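Local coordinates for vacuolar protein sorting-associated protein VTA1 (Saccharomyces cerevisiae, PDB 2RKK) that acts in the multivesicular body sorting pathway, where it probably binds ESCRT-III-related proteins through its MIT motifs and promotes the activity of the Vps4 ATPase, at the interface of chains A and B. Numbering follows the deposited sequence. Chains: chain A/B, Vacuolar protein sorting-associated protein VTA1.

The interface of chains A and B. Residues chain A 77-79; chain B 15, 19, 101, 117, 120-121.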
# COMPACT_ATOMS: atom_id res chain seq x y z
N LEU A 77 -1.93 9.94 8.76
CA LEU A 77 -1.62 9.18 9.97
C LEU A 77 -2.91 8.67 10.60
O LEU A 77 -3.12 7.46 10.73
CB LEU A 77 -0.85 10.05 10.97
CG LEU A 77 -0.50 9.46 12.34
CD1 LEU A 77 0.50 8.34 12.18
CD2 LEU A 77 0.08 10.56 13.23
N HIS A 78 -3.78 9.60 10.99
CA HIS A 78 -5.05 9.24 11.60
C HIS A 78 -6.07 8.90 10.50
O HIS A 78 -7.19 8.49 10.79
CB HIS A 78 -5.58 10.43 12.44
CG HIS A 78 -4.62 10.94 13.47
ND1 HIS A 78 -4.71 10.61 14.81
CD2 HIS A 78 -3.58 11.80 13.37
CE1 HIS A 78 -3.77 11.24 15.48
NE2 HIS A 78 -3.07 11.97 14.64
N VAL A 79 -5.69 9.06 9.24
CA VAL A 79 -6.63 8.81 8.15
C VAL A 79 -6.75 7.34 7.75
O VAL A 79 -7.82 6.87 7.36
CB VAL A 79 -6.25 9.63 6.92
CG1 VAL A 79 -7.40 9.67 5.94
CG2 VAL A 79 -5.84 11.02 7.34
N ASP B 15 2.96 12.25 6.75
CA ASP B 15 1.99 11.53 7.55
C ASP B 15 1.91 10.08 7.12
O ASP B 15 1.67 9.19 7.94
CB ASP B 15 0.60 12.17 7.43
CG ASP B 15 0.31 13.14 8.55
OD1 ASP B 15 1.03 14.16 8.67
OD2 ASP B 15 -0.63 12.88 9.32
N VAL B 19 2.81 6.28 9.14
CA VAL B 19 1.88 5.14 9.17
C VAL B 19 2.57 3.88 8.65
O VAL B 19 2.42 2.79 9.21
CB VAL B 19 0.63 5.39 8.28
CG1 VAL B 19 -0.45 4.35 8.57
CG2 VAL B 19 0.09 6.77 8.52
N LEU B 101 -10.23 4.43 0.18
CA LEU B 101 -10.38 5.52 1.15
C LEU B 101 -11.51 6.47 0.78
O LEU B 101 -12.25 6.94 1.64
CB LEU B 101 -9.09 6.35 1.26
CG LEU B 101 -9.13 7.63 2.09
CD1 LEU B 101 -9.23 7.27 3.56
CD2 LEU B 101 -7.88 8.46 1.84
N MET B 117 -11.62 14.79 11.26
CA MET B 117 -11.13 13.66 10.49
C MET B 117 -11.76 13.60 9.12
O MET B 117 -11.07 13.51 8.11
CB MET B 117 -11.40 12.35 11.23
CG MET B 117 -10.63 11.14 10.67
SD MET B 117 -8.82 11.41 10.47
CE MET B 117 -8.34 12.42 12.01
N ARG B 120 -10.08 16.30 7.07
CA ARG B 120 -8.71 15.94 6.68
C ARG B 120 -8.73 14.87 5.60
O ARG B 120 -7.95 14.91 4.65
CB ARG B 120 -7.93 15.38 7.87
CG ARG B 120 -7.35 16.42 8.80
CD ARG B 120 -6.66 15.71 9.96
NE ARG B 120 -5.71 14.69 9.52
CZ ARG B 120 -5.15 13.80 10.35
NH1 ARG B 120 -5.47 13.84 11.63
NH2 ARG B 120 -4.28 12.89 9.89
N SER B 121 -9.63 13.91 5.78
CA SER B 121 -9.79 12.79 4.87
C SER B 121 -10.18 13.26 3.48
O SER B 121 -9.61 12.80 2.49
CB SER B 121 -10.86 11.82 5.39
OG SER B 121 -10.42 11.14 6.57
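This patch belongs to the two-fold symmetric contact between two Vta1 N-terminal domains; the pair may or may not be the form found in the cell. A loop of chain A, residues 77-79, lies against helices 2-19, 87-110 and 116-135 of chain B.

B:Arg120 is the main side chain here. Its CG is anti to the carbonyl carbon, and the chain runs straight through chi2 (177°) before bending at chi3. CB, CG, CD and NE carry the group out from helix 116-135 toward the loop. CZ then comes near CD2 and CB of A:His78. Beyond it, NH1 lies 3.3 Å from CD2 of A:His78 and also touches its CB. The imidazole ring stands almost perpendicular to the guanidinium, with the planes 87° apart, and CD2 meets the guanidinium edge in its plane. This is not a stack. NH2 lies 3.5 Å from CG2 of A:Val79 and also faces the backbone of A:His78. The same NH2 forms a long salt bridge within chain B, 3.7 Å from the carboxylate OD2 of B:Asp15. This may help orient both groups.

B:Asp15 OD2 also accepts a hydrogen bond from the backbone N of A:Leu77 at 3.3 Å, using its anti lone pair. The carboxylate thus joins the loop backbone and the arginine. B:Val19, one helical turn further on, turns CG2 toward CA of A:Leu77.

B:Met117 bends at chi2 and chi3, and its methyl CE touches CB of A:His78. Its sulfur lies over one face of the B:Arg120 guanidinium, offset toward the rim.

A:Val79 points its other branch, CG1, anti to its backbone N, between helices 87-110 and 116-135. There CG1 meets CD1 of B:Leu101 at 3.8 Å, the two side chains crossing at about a right angle. CG1 also packs against the hydroxyl OG of B:Ser121. That hydroxyl donates a 2.9 Å hydrogen bond to the backbone O of B:Met117, from 50° out of the carbonyl plane.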